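Local atomic coordinates of Isomerase/lactonizing enzyme (Agrobacterium fabrum str. C58, PDB entry 2NQL), a protein that belongs to the mandelate racemase/muconate lactonizing enzyme group of the enolase superfamily, pairing an N-terminal capping domain with a TIM-barrel-like domain that holds a sodium ion. Residues A[129-134]-A[293-298]; A[141-146]-A[365-370]; A[196-201]-A[229-234]; A[272-277]-A[302-307]; A[323-328]-A[356-361]. One frame throughout, in Å; residues are numbered along the deposited sequence.

Contact 1 of 5, residues A[129-134]-A[293-298]; sequences ALWDIA and KGITNF
The indole of W131, on helix 117-138, meets I295 and T296 in the first turn of helix 295-308. The polar part is one hydrogen bond: W131 NE1 donates to T296 OG1 at 3.2 Å, nearly straight at 173°, with the oxygen almost in the ring plane. The same hydroxyl oxygen is also hydrogen-bonded to D127 and S99, so three groups grip it and fix the rotation of the threonine, while the indole N-H has a well-aligned acceptor within a buried contact. The apolar part is made by I295. Its CG2 lies over one face of the indole in a CH-pi contact with the five-membered ring, 3.9 Å from its centroid, and I295 CB comes to 3.6 Å from W131 CD1. At the other end of the isoleucine, CD1 packs beside the ring rather than over it, 3.7 Å from W131 CB. With CG beside its backbone N (chi1 -81°), W131 lays its pyrrole side across the isoleucine and brings its N-H edge to the threonine. The pairing joins a helix of the N-terminal capping domain to one of the outer helices of the TIM-barrel-like domain, the two-domain arrangement of the enolase superfamily.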
# COMPACT_ATOMS: atom_id res chain seq x y z
N ALA A 129 -4.82 -6.46 -18.97
CA ALA A 129 -5.90 -7.07 -19.73
C ALA A 129 -6.61 -6.06 -20.65
O ALA A 129 -6.94 -6.38 -21.79
CB ALA A 129 -6.87 -7.75 -18.83
N LEU A 130 -6.86 -4.85 -20.15
CA LEU A 130 -7.49 -3.81 -20.96
C LEU A 130 -6.60 -3.34 -22.12
O LEU A 130 -7.12 -3.16 -23.24
CB LEU A 130 -7.91 -2.61 -20.08
CG LEU A 130 -9.05 -1.75 -20.64
CD1 LEU A 130 -10.36 -2.52 -20.83
CD2 LEU A 130 -9.29 -0.58 -19.71
N TRP A 131 -5.30 -3.16 -21.89
CA TRP A 131 -4.39 -2.86 -23.02
C TRP A 131 -4.29 -4.00 -24.04
O TRP A 131 -4.15 -3.74 -25.25
CB TRP A 131 -2.98 -2.50 -22.54
CG TRP A 131 -2.81 -1.08 -22.07
CD1 TRP A 131 -2.72 -0.63 -20.76
CD2 TRP A 131 -2.72 0.08 -22.90
NE1 TRP A 131 -2.53 0.74 -20.75
CE2 TRP A 131 -2.55 1.20 -22.04
CE3 TRP A 131 -2.75 0.29 -24.30
CZ2 TRP A 131 -2.42 2.51 -22.54
CZ3 TRP A 131 -2.62 1.59 -24.78
CH2 TRP A 131 -2.48 2.69 -23.90
N ASP A 132 -4.37 -5.25 -23.56
CA ASP A 132 -4.40 -6.44 -24.45
C ASP A 132 -5.63 -6.34 -25.37
O ASP A 132 -5.52 -6.49 -26.59
CB ASP A 132 -4.46 -7.72 -23.60
CG ASP A 132 -4.31 -9.00 -24.42
OD1 ASP A 132 -3.93 -8.95 -25.61
OD2 ASP A 132 -4.58 -10.09 -23.85
N ILE A 133 -6.78 -6.07 -24.78
CA ILE A 133 -8.03 -5.86 -25.55
C ILE A 133 -7.90 -4.69 -26.54
O ILE A 133 -8.26 -4.83 -27.72
CB ILE A 133 -9.26 -5.71 -24.60
CG1 ILE A 133 -9.57 -7.06 -23.94
CG2 ILE A 133 -10.50 -5.26 -25.38
CD1 ILE A 133 -10.51 -6.96 -22.72
N ALA A 134 -7.38 -3.55 -26.07
CA ALA A 134 -7.21 -2.35 -26.89
C ALA A 134 -6.40 -2.70 -28.15
O ALA A 134 -6.77 -2.33 -29.27
CB ALA A 134 -6.51 -1.23 -26.10
N LYS A 293 2.74 -3.16 -11.28
CA LYS A 293 2.56 -1.78 -11.79
C LYS A 293 1.50 -1.63 -12.87
O LYS A 293 0.66 -0.73 -12.78
CB LYS A 293 3.90 -1.15 -12.25
CG LYS A 293 4.91 -1.01 -11.14
CD LYS A 293 6.19 -0.36 -11.64
CE LYS A 293 7.17 -0.13 -10.52
NZ LYS A 293 7.67 -1.41 -9.90
N GLY A 294 1.54 -2.48 -13.89
CA GLY A 294 0.63 -2.38 -15.03
C GLY A 294 1.26 -1.45 -16.05
O GLY A 294 2.22 -0.74 -15.73
N ILE A 295 0.74 -1.47 -17.28
CA ILE A 295 1.35 -0.76 -18.40
C ILE A 295 1.28 0.76 -18.23
O ILE A 295 2.27 1.46 -18.43
CB ILE A 295 0.73 -1.21 -19.75
CG1 ILE A 295 1.21 -2.64 -20.09
CG2 ILE A 295 1.09 -0.22 -20.92
CD1 ILE A 295 0.32 -3.37 -21.04
N THR A 296 0.10 1.26 -17.87
CA THR A 296 -0.05 2.72 -17.62
C THR A 296 1.02 3.27 -16.66
O THR A 296 1.68 4.26 -16.97
CB THR A 296 -1.46 3.03 -17.12
OG1 THR A 296 -2.41 2.63 -18.11
CG2 THR A 296 -1.63 4.54 -16.78
N ASN A 297 1.20 2.61 -15.50
CA ASN A 297 2.24 3.01 -14.54
C ASN A 297 3.66 2.90 -15.03
O ASN A 297 4.49 3.75 -14.76
CB ASN A 297 2.09 2.23 -13.21
CG ASN A 297 1.02 2.84 -12.31
OD1 ASN A 297 0.92 4.06 -12.19
ND2 ASN A 297 0.24 1.98 -11.64
N PHE A 298 3.92 1.81 -15.76
CA PHE A 298 5.25 1.51 -16.26
C PHE A 298 5.64 2.61 -17.27
O PHE A 298 6.75 3.14 -17.18
CB PHE A 298 5.17 0.15 -16.93
CG PHE A 298 6.44 -0.62 -17.01
CD1 PHE A 298 6.73 -1.63 -16.08
CD2 PHE A 298 7.30 -0.43 -18.10
CE1 PHE A 298 7.88 -2.41 -16.21
CE2 PHE A 298 8.47 -1.19 -18.23
CZ PHE A 298 8.75 -2.18 -17.29

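Contact 2 of 5, residues A[141-146]-A[365-370]; sequences SIRDLL and YHLPSG
R143, in the short helix 142-145, reaches across to L367 and P368 just beyond strand 364-366, joining the N-terminal part of this enolase-superfamily fold to the closing segments of its barrel domain. Its CB points toward the 365-370 segment, and CG lies between the backbone N and the carbonyl carbon (chi1 68°), from where the chain runs extended to NE. The first close contact is at CD, 3.6 Å from L367 CD2. NE follows at 3.7 Å from the same methyl, as the two side chains pass at a slant. At CZ the guanidinium lies with one face over the leucine, L367 CB sitting above its centre. The two terminal nitrogens then converge end-on upon a single acceptor: NH1 and NH2 both donate to P368 O, at 3.2 Å and 3.0 Å. Both bonds are bent, and the oxygen stays close to the guanidinium plane. Beyond this fork, NH2 forms a salt bridge with D151 and NH1 a hydrogen bond with Q329, so the buried charge is probably well compensated and the group is held against rotation.

Closer to the start of the helix, S141 is the N-cap: its OG accepts from D144 N, while its CB touches G370 O at 3.6 Å. A water fills in between the arginine and the end of the other segment, accepting from R143 NH1 and donating to G370 O, the latter at 2.6 Å.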
# COMPACT_ATOMS: atom_id res chain seq x y z
N SER A 141 -0.02 -4.53 -31.94
CA SER A 141 0.66 -4.92 -30.69
C SER A 141 0.51 -3.76 -29.71
O SER A 141 0.32 -2.60 -30.12
CB SER A 141 2.15 -5.20 -30.95
OG SER A 141 2.78 -4.00 -31.35
N ILE A 142 0.57 -4.06 -28.41
CA ILE A 142 0.57 -2.98 -27.42
C ILE A 142 1.68 -1.95 -27.72
O ILE A 142 1.44 -0.74 -27.68
CB ILE A 142 0.67 -3.53 -25.98
CG1 ILE A 142 -0.68 -4.16 -25.58
CG2 ILE A 142 1.15 -2.43 -24.99
CD1 ILE A 142 -0.59 -5.00 -24.32
N ARG A 143 2.87 -2.41 -28.07
CA ARG A 143 3.94 -1.46 -28.32
C ARG A 143 3.63 -0.52 -29.48
O ARG A 143 3.98 0.67 -29.40
CB ARG A 143 5.31 -2.14 -28.45
CG ARG A 143 5.52 -3.04 -29.68
CD ARG A 143 6.81 -3.84 -29.45
NE ARG A 143 7.10 -4.86 -30.47
CZ ARG A 143 6.50 -6.04 -30.57
NH1 ARG A 143 5.50 -6.38 -29.75
NH2 ARG A 143 6.88 -6.88 -31.52
N ASP A 144 2.98 -1.04 -30.51
CA ASP A 144 2.55 -0.23 -31.65
C ASP A 144 1.51 0.78 -31.22
O ASP A 144 1.64 1.97 -31.52
CB ASP A 144 2.01 -1.11 -32.77
CG ASP A 144 3.03 -1.33 -33.89
OD1 ASP A 144 4.05 -0.61 -33.94
OD2 ASP A 144 2.80 -2.22 -34.73
N LEU A 145 0.52 0.32 -30.48
CA LEU A 145 -0.51 1.18 -29.91
C LEU A 145 0.04 2.30 -29.03
O LEU A 145 -0.51 3.40 -29.00
CB LEU A 145 -1.51 0.32 -29.14
CG LEU A 145 -2.92 0.84 -28.89
CD1 LEU A 145 -3.65 1.14 -30.19
CD2 LEU A 145 -3.65 -0.21 -28.11
N LEU A 146 1.14 2.02 -28.34
CA LEU A 146 1.85 2.98 -27.50
C LEU A 146 2.79 3.92 -28.28
O LEU A 146 3.56 4.67 -27.68
CB LEU A 146 2.64 2.23 -26.41
CG LEU A 146 1.87 1.60 -25.25
CD1 LEU A 146 2.84 0.85 -24.36
CD2 LEU A 146 1.14 2.67 -24.45
N TYR A 365 16.01 -10.45 -25.33
CA TYR A 365 14.59 -10.76 -25.46
C TYR A 365 14.15 -10.51 -26.88
O TYR A 365 14.56 -9.53 -27.50
CB TYR A 365 13.77 -9.84 -24.55
CG TYR A 365 13.67 -10.31 -23.14
CD1 TYR A 365 12.83 -11.39 -22.80
CD2 TYR A 365 14.38 -9.67 -22.12
CE1 TYR A 365 12.70 -11.81 -21.48
CE2 TYR A 365 14.24 -10.08 -20.79
CZ TYR A 365 13.39 -11.16 -20.49
OH TYR A 365 13.24 -11.58 -19.20
N HIS A 366 13.31 -11.41 -27.37
CA HIS A 366 12.57 -11.26 -28.62
C HIS A 366 11.07 -11.18 -28.36
O HIS A 366 10.46 -12.13 -27.83
CB HIS A 366 12.86 -12.45 -29.53
CG HIS A 366 14.29 -12.52 -29.96
ND1 HIS A 366 14.71 -12.12 -31.21
CD2 HIS A 366 15.41 -12.90 -29.29
CE1 HIS A 366 16.02 -12.27 -31.30
NE2 HIS A 366 16.47 -12.74 -30.14
N LEU A 367 10.48 -10.06 -28.77
CA LEU A 367 9.10 -9.76 -28.39
C LEU A 367 8.11 -10.56 -29.23
O LEU A 367 8.42 -10.88 -30.38
CB LEU A 367 8.83 -8.26 -28.56
CG LEU A 367 9.21 -7.49 -27.28
CD1 LEU A 367 10.71 -7.37 -27.01
CD2 LEU A 367 8.56 -6.16 -27.27
N PRO A 368 6.90 -10.84 -28.69
CA PRO A 368 5.91 -11.56 -29.47
C PRO A 368 5.37 -10.68 -30.59
O PRO A 368 5.56 -9.45 -30.55
CB PRO A 368 4.82 -11.89 -28.43
CG PRO A 368 4.94 -10.82 -27.44
CD PRO A 368 6.38 -10.47 -27.36
N SER A 369 4.71 -11.29 -31.57
CA SER A 369 4.39 -10.60 -32.84
C SER A 369 2.94 -10.12 -32.93
O SER A 369 2.63 -9.18 -33.68
CB SER A 369 4.70 -11.50 -34.02
OG SER A 369 6.05 -11.93 -33.99
N GLY A 370 2.05 -10.77 -32.19
CA GLY A 370 0.61 -10.61 -32.39
C GLY A 370 0.05 -9.26 -31.89
O GLY A 370 0.76 -8.49 -31.23
O HOH W 1 2.93 -8.42 -29.81

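Contact 3 of 5, residues A[196-201]-A[229-234]; sequences AEIANL and AEMQPF
Two neighbouring outer helices of the TIM-barrel-like domain, 194-205 and 221-231, meet here through apolar side chains. They follow one another in the chain, with strand 210-214 between them, and the contact lies where the second helix passes through a short 3-10 segment at 232-233 into F234. The phenyl ring of F234 is the main partner. Its CG stands beside the backbone N (chi1 -54°), which turns the ring back against helix 194-205, and A199 lies over one of its faces. A199 CB makes a CH-pi contact 3.9 Å from the ring centroid, 20° off the normal and shifted toward the rim, where CE1 and CZ are its nearest atoms. P233 CB sits over the opposite face, rather farther from the plane, so the ring is held between an alanine of one helix and the proline preceding it in its own segment.

I198 fills the angle between F234 and M231. Its CG2 approaches F234 CD2 to 3.7 Å, while CG1 lies 4.0 Å from F234 CB, the two side chains crossing at a slant. F185 of strand 182-186 touches both I198 and M231, and I211 of strand 210-214 also packs on I198, so this inner side of the interface faces the barrel wall. The backbone oxygen of F234 accepts a hydrogen bond from R202, which ties the residue after the 3-10 segment to helix 194-205. M231 touches through CG, 3.9 Å from I198 CG2, while the rest of its side chain, bent at the last torsion, leads away.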
# COMPACT_ATOMS: atom_id res chain seq x y z
N ALA A 196 33.73 -11.53 -1.96
CA ALA A 196 34.29 -12.78 -2.44
C ALA A 196 33.52 -13.30 -3.66
O ALA A 196 34.12 -13.83 -4.59
CB ALA A 196 34.34 -13.80 -1.34
N GLU A 197 32.19 -13.10 -3.65
CA GLU A 197 31.34 -13.48 -4.78
C GLU A 197 31.66 -12.71 -6.06
O GLU A 197 31.85 -13.34 -7.12
CB GLU A 197 29.85 -13.38 -4.44
CG GLU A 197 28.92 -14.12 -5.44
CD GLU A 197 28.80 -15.64 -5.18
OE1 GLU A 197 29.01 -16.09 -4.04
OE2 GLU A 197 28.48 -16.39 -6.14
N ILE A 198 31.73 -11.38 -5.97
CA ILE A 198 32.02 -10.55 -7.15
C ILE A 198 33.44 -10.77 -7.66
O ILE A 198 33.65 -10.78 -8.87
CB ILE A 198 31.69 -9.03 -6.95
CG1 ILE A 198 31.60 -8.30 -8.31
CG2 ILE A 198 32.68 -8.35 -5.98
CD1 ILE A 198 30.95 -6.90 -8.29
N ALA A 199 34.39 -10.95 -6.74
CA ALA A 199 35.77 -11.35 -7.05
C ALA A 199 35.83 -12.62 -7.91
O ALA A 199 36.46 -12.64 -8.98
CB ALA A 199 36.57 -11.56 -5.74
N ASN A 200 35.13 -13.66 -7.46
CA ASN A 200 35.03 -14.89 -8.22
C ASN A 200 34.38 -14.74 -9.59
O ASN A 200 34.93 -15.18 -10.60
CB ASN A 200 34.33 -15.99 -7.42
CG ASN A 200 34.38 -17.33 -8.13
OD1 ASN A 200 35.45 -17.90 -8.32
ND2 ASN A 200 33.23 -17.83 -8.54
N LEU A 201 33.21 -14.09 -9.62
CA LEU A 201 32.51 -13.81 -10.86
C LEU A 201 33.36 -13.01 -11.86
O LEU A 201 33.45 -13.40 -13.03
CB LEU A 201 31.14 -13.15 -10.60
CG LEU A 201 30.11 -14.08 -9.92
CD1 LEU A 201 28.82 -13.32 -9.60
CD2 LEU A 201 29.81 -15.37 -10.71
N ALA A 229 31.98 -0.36 -1.18
CA ALA A 229 33.45 -0.17 -1.17
C ALA A 229 34.26 -1.47 -1.33
O ALA A 229 35.25 -1.48 -2.07
CB ALA A 229 33.88 0.59 0.09
N GLU A 230 33.84 -2.54 -0.65
CA GLU A 230 34.48 -3.87 -0.76
C GLU A 230 34.34 -4.46 -2.16
O GLU A 230 35.23 -5.18 -2.65
CB GLU A 230 33.88 -4.85 0.25
CG GLU A 230 34.52 -4.82 1.64
CD GLU A 230 33.84 -5.76 2.62
OE1 GLU A 230 33.69 -6.97 2.30
OE2 GLU A 230 33.45 -5.29 3.71
N MET A 231 33.21 -4.17 -2.80
CA MET A 231 32.94 -4.69 -4.15
C MET A 231 33.55 -3.85 -5.26
O MET A 231 33.82 -4.36 -6.36
CB MET A 231 31.44 -4.84 -4.36
CG MET A 231 30.86 -5.97 -3.53
SD MET A 231 29.11 -6.21 -3.94
CE MET A 231 28.48 -4.54 -3.72
N GLN A 232 33.76 -2.56 -4.99
CA GLN A 232 34.14 -1.65 -6.06
C GLN A 232 35.46 -1.89 -6.83
O GLN A 232 35.52 -1.59 -8.02
CB GLN A 232 33.77 -0.17 -5.76
CG GLN A 232 34.88 0.75 -5.35
CD GLN A 232 35.70 1.26 -6.53
OE1 GLN A 232 36.85 0.86 -6.71
NE2 GLN A 232 35.11 2.13 -7.34
N PRO A 233 36.50 -2.47 -6.18
CA PRO A 233 37.66 -2.96 -6.94
C PRO A 233 37.37 -3.97 -8.06
O PRO A 233 38.22 -4.19 -8.93
CB PRO A 233 38.53 -3.62 -5.86
CG PRO A 233 38.19 -2.91 -4.62
CD PRO A 233 36.72 -2.64 -4.73
N PHE A 234 36.19 -4.58 -8.05
CA PHE A 234 35.86 -5.59 -9.03
C PHE A 234 34.86 -5.07 -10.07
O PHE A 234 34.29 -5.86 -10.84
CB PHE A 234 35.37 -6.86 -8.33
CG PHE A 234 36.35 -7.37 -7.29
CD1 PHE A 234 37.50 -8.07 -7.67
CD2 PHE A 234 36.14 -7.12 -5.93
CE1 PHE A 234 38.41 -8.52 -6.71
CE2 PHE A 234 37.04 -7.57 -4.96
CZ PHE A 234 38.18 -8.27 -5.35

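Contact 4 of 5, residues A[272-277]-A[302-307]; sequences WDMRAR and GALAAE
M274 carries CG anti to its backbone N (chi1 -179°) and stays extended to its methyl, while L304 also sends CG away from its own N (chi1 -174°), and the two side chains meet tip to tip. M274 CG lies 3.8 Å from L304 CD2, and the sulfur runs past the same methyl. The end of the methionine goes further, its CE reaching 3.7 Å from A305 N and 4.0 Å from A305 CB, against the backbone of the opposing helix. Helices 271-278 and 295-308 are outer helices of the TIM-barrel-like domain, and their short segments run in the same general direction, 26° apart, with axes 10.6 Å from each other at closest approach. Alongside, R275 crosses the leucine at a slant: its CG packs 3.7 Å from L304 CD2, and the guanidinium lies with a face over that methyl. R275 NH1 comes to 3.6 Å from L304 CD1. The polar end has other partners. R275 NE is hydrogen-bonded to H271 one turn back, which steadies the flat group, and a water accepts from R275 NH1 at 3.2 Å and donates to E307 OE1, bridging the two helices between groups of opposite charge.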
# COMPACT_ATOMS: atom_id res chain seq x y z
N TRP A 272 4.59 8.19 -8.58
CA TRP A 272 4.65 8.92 -7.31
C TRP A 272 5.74 8.37 -6.38
O TRP A 272 6.47 9.11 -5.69
CB TRP A 272 3.29 8.87 -6.60
CG TRP A 272 2.18 9.58 -7.32
CD1 TRP A 272 1.09 9.02 -7.89
CD2 TRP A 272 2.05 11.00 -7.50
NE1 TRP A 272 0.27 9.99 -8.42
CE2 TRP A 272 0.84 11.21 -8.20
CE3 TRP A 272 2.84 12.11 -7.14
CZ2 TRP A 272 0.40 12.49 -8.56
CZ3 TRP A 272 2.39 13.38 -7.49
CH2 TRP A 272 1.18 13.55 -8.19
N ASP A 273 5.85 7.05 -6.35
CA ASP A 273 6.92 6.40 -5.61
C ASP A 273 8.28 6.80 -6.14
O ASP A 273 9.21 6.99 -5.36
CB ASP A 273 6.76 4.88 -5.67
CG ASP A 273 5.44 4.45 -5.09
OD1 ASP A 273 5.05 5.06 -4.07
OD2 ASP A 273 4.78 3.53 -5.62
N MET A 274 8.40 6.87 -7.46
CA MET A 274 9.66 7.28 -8.08
C MET A 274 10.02 8.73 -7.71
O MET A 274 11.16 9.00 -7.31
CB MET A 274 9.58 7.14 -9.59
CG MET A 274 10.87 7.52 -10.29
SD MET A 274 10.84 6.95 -11.97
CE MET A 274 12.33 7.72 -12.60
N ARG A 275 9.03 9.62 -7.83
CA ARG A 275 9.20 11.05 -7.46
C ARG A 275 9.76 11.28 -6.07
O ARG A 275 10.65 12.10 -5.89
CB ARG A 275 7.89 11.82 -7.63
CG ARG A 275 7.37 11.89 -9.03
CD ARG A 275 6.13 12.76 -9.19
NE ARG A 275 5.57 12.60 -10.53
CZ ARG A 275 6.02 13.20 -11.64
NH1 ARG A 275 7.05 14.05 -11.58
NH2 ARG A 275 5.43 12.95 -12.80
N ALA A 276 9.25 10.53 -5.09
CA ALA A 276 9.76 10.60 -3.72
C ALA A 276 11.25 10.28 -3.58
O ALA A 276 11.92 10.85 -2.71
CB ALA A 276 8.92 9.71 -2.80
N ARG A 277 11.77 9.41 -4.44
CA ARG A 277 13.20 9.06 -4.37
C ARG A 277 14.09 9.97 -5.20
O ARG A 277 15.15 10.39 -4.73
CB ARG A 277 13.47 7.59 -4.72
CG ARG A 277 13.26 6.63 -3.58
CD ARG A 277 11.83 6.15 -3.57
NE ARG A 277 11.47 5.36 -2.40
CZ ARG A 277 10.21 5.15 -2.03
NH1 ARG A 277 9.21 5.68 -2.72
NH2 ARG A 277 9.96 4.41 -0.95
N GLY A 302 8.71 5.27 -16.99
CA GLY A 302 9.63 5.39 -18.12
C GLY A 302 9.80 6.83 -18.61
O GLY A 302 10.92 7.28 -18.82
N ALA A 303 8.68 7.54 -18.75
CA ALA A 303 8.68 8.97 -19.14
C ALA A 303 9.37 9.88 -18.12
O ALA A 303 10.12 10.79 -18.48
CB ALA A 303 7.25 9.44 -19.38
N LEU A 304 9.14 9.61 -16.84
CA LEU A 304 9.84 10.33 -15.78
C LEU A 304 11.35 10.05 -15.76
O LEU A 304 12.15 10.96 -15.50
CB LEU A 304 9.21 10.03 -14.40
CG LEU A 304 9.77 10.84 -13.23
CD1 LEU A 304 9.59 12.37 -13.48
CD2 LEU A 304 9.10 10.41 -11.91
N ALA A 305 11.74 8.81 -16.07
CA ALA A 305 13.15 8.47 -16.21
C ALA A 305 13.81 9.26 -17.35
O ALA A 305 14.93 9.75 -17.19
CB ALA A 305 13.33 6.97 -16.42
N ALA A 306 13.10 9.36 -18.48
CA ALA A 306 13.55 10.16 -19.64
C ALA A 306 13.76 11.62 -19.30
O ALA A 306 14.73 12.24 -19.76
CB ALA A 306 12.60 10.00 -20.84
N GLU A 307 12.87 12.18 -18.47
CA GLU A 307 13.01 13.56 -17.98
C GLU A 307 14.29 13.83 -17.21
O GLU A 307 14.74 14.98 -17.14
CB GLU A 307 11.81 13.96 -17.12
CG GLU A 307 10.54 14.25 -17.91
CD GLU A 307 9.29 14.29 -17.03
OE1 GLU A 307 9.38 14.79 -15.89
OE2 GLU A 307 8.23 13.82 -17.49
O HOH W 2 7.02 15.57 -14.42

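Contact 5 of 5, residues A[323-328]-A[356-361]; sequences FLAASL and GDMDCR
M358 reaches toward helix 322-331 and sets its sulfur among L324, A325 and L328. CG is anti to the backbone N (chi1 176°), and the chain runs outward before bending at its last torsion (chi3 59°); SD makes the closest contacts with the helix. L328 crosses the methionine at about a right angle. Its CD1 is 3.6 Å from M358 SD and 3.7 Å from M358 CG, so one methyl of the leucine touches two successive atoms of the thioether chain. One turn earlier L324 passes at a slant, its CG 4.2 Å from M358 SD. Between the two leucines the helix surface is low: the sulfur comes to 3.7 Å from A325 CA and 3.9 Å from A325 CB, in direct contact with the backbone. F347 of helix 344-347 packs on both M358 and L324, and Y365 of strand 364-366 touches both leucines. This is side-chain packing between a helix and the segment leading into strand 359-361, paired antiparallel with 364-366, in the closing part of the TIM-barrel-like domain.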
# COMPACT_ATOMS: atom_id res chain seq x y z
N PHE A 323 2.27 -10.95 -17.35
CA PHE A 323 2.91 -9.69 -17.00
C PHE A 323 4.33 -9.49 -17.52
O PHE A 323 4.74 -8.36 -17.76
CB PHE A 323 2.70 -9.23 -15.55
CG PHE A 323 3.37 -10.11 -14.49
CD1 PHE A 323 4.76 -10.18 -14.36
CD2 PHE A 323 2.59 -10.78 -13.56
CE1 PHE A 323 5.36 -10.95 -13.33
CE2 PHE A 323 3.16 -11.56 -12.54
CZ PHE A 323 4.54 -11.64 -12.42
N LEU A 324 5.06 -10.58 -17.74
CA LEU A 324 6.37 -10.42 -18.38
C LEU A 324 6.20 -9.91 -19.83
O LEU A 324 6.91 -9.00 -20.25
CB LEU A 324 7.17 -11.72 -18.36
CG LEU A 324 8.54 -11.61 -19.05
CD1 LEU A 324 9.42 -10.57 -18.39
CD2 LEU A 324 9.21 -12.99 -19.04
N ALA A 325 5.28 -10.50 -20.58
CA ALA A 325 5.01 -10.05 -21.93
C ALA A 325 4.60 -8.58 -21.96
O ALA A 325 5.09 -7.82 -22.78
CB ALA A 325 3.97 -10.90 -22.59
N ALA A 326 3.72 -8.20 -21.02
CA ALA A 326 3.40 -6.78 -20.80
C ALA A 326 4.63 -5.92 -20.54
O ALA A 326 4.76 -4.84 -21.14
CB ALA A 326 2.37 -6.64 -19.67
N SER A 327 5.55 -6.39 -19.67
CA SER A 327 6.79 -5.68 -19.39
C SER A 327 7.59 -5.46 -20.69
O SER A 327 8.08 -4.36 -20.92
CB SER A 327 7.68 -6.42 -18.36
OG SER A 327 8.76 -5.59 -17.96
N LEU A 328 7.72 -6.50 -21.50
CA LEU A 328 8.47 -6.39 -22.76
C LEU A 328 7.82 -5.36 -23.69
O LEU A 328 8.53 -4.48 -24.21
CB LEU A 328 8.61 -7.75 -23.47
CG LEU A 328 9.22 -8.92 -22.69
CD1 LEU A 328 9.47 -10.07 -23.65
CD2 LEU A 328 10.51 -8.53 -21.96
N GLY A 356 2.11 -17.99 -28.05
CA GLY A 356 2.76 -16.73 -28.43
C GLY A 356 4.27 -16.78 -28.43
O GLY A 356 4.88 -17.32 -27.52
N ASP A 357 4.87 -16.16 -29.44
CA ASP A 357 6.33 -16.16 -29.64
C ASP A 357 7.11 -15.13 -28.79
O ASP A 357 7.77 -14.23 -29.32
CB ASP A 357 6.65 -16.02 -31.14
CG ASP A 357 6.19 -14.66 -31.73
OD1 ASP A 357 5.08 -14.16 -31.40
OD2 ASP A 357 6.95 -14.10 -32.55
N MET A 358 7.09 -15.27 -27.48
CA MET A 358 7.99 -14.51 -26.64
C MET A 358 9.25 -15.36 -26.39
O MET A 358 9.13 -16.51 -25.96
CB MET A 358 7.30 -14.20 -25.29
CG MET A 358 8.20 -13.48 -24.31
SD MET A 358 7.33 -12.81 -22.86
CE MET A 358 6.62 -14.29 -22.14
N ASP A 359 10.44 -14.82 -26.66
CA ASP A 359 11.66 -15.60 -26.46
C ASP A 359 12.77 -14.79 -25.81
O ASP A 359 12.72 -13.55 -25.80
CB ASP A 359 12.14 -16.26 -27.78
CG ASP A 359 13.05 -17.48 -27.55
OD1 ASP A 359 13.12 -18.01 -26.40
OD2 ASP A 359 13.69 -17.91 -28.53
N CYS A 360 13.75 -15.49 -25.26
CA CYS A 360 15.00 -14.85 -24.88
C CYS A 360 16.14 -15.80 -25.24
O CYS A 360 16.13 -16.95 -24.82
CB CYS A 360 14.99 -14.60 -23.37
SG CYS A 360 16.39 -13.63 -22.79
N ARG A 361 17.07 -15.32 -26.07
CA ARG A 361 18.24 -16.11 -26.45
C ARG A 361 19.42 -15.22 -26.81
O ARG A 361 19.24 -14.07 -27.23
CB ARG A 361 17.90 -17.12 -27.57
CG ARG A 361 17.34 -16.51 -28.82
CD ARG A 361 16.78 -17.56 -29.83
NE ARG A 361 16.57 -16.84 -31.08
CZ ARG A 361 15.42 -16.31 -31.51
NH1 ARG A 361 14.28 -16.44 -30.81
NH2 ARG A 361 15.40 -15.66 -32.66

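In the fold
From the N terminus, the chain first supplies helix 117-138 to contact 1 and then helix 142-145 to contact 2; these two contacts cross and touch, both tying the N-terminal part to the barrel domain. Contact 3 closes a short loop between neighbouring outer helices on the far side, about 39 Å from contact 1 between centres, within the spans of contacts 1 and 2. Contact 1 closes at 293-298. Contact 4 joins helices 271-278 and 295-308, the latter shared with contact 1, whose span it crosses. Contact 5 follows in series. Contact 2 closes last, at 365-370, so its span also takes in contacts 4 and 5; neighbouring strands 359-361 and 364-366 bring contacts 2 and 5 together.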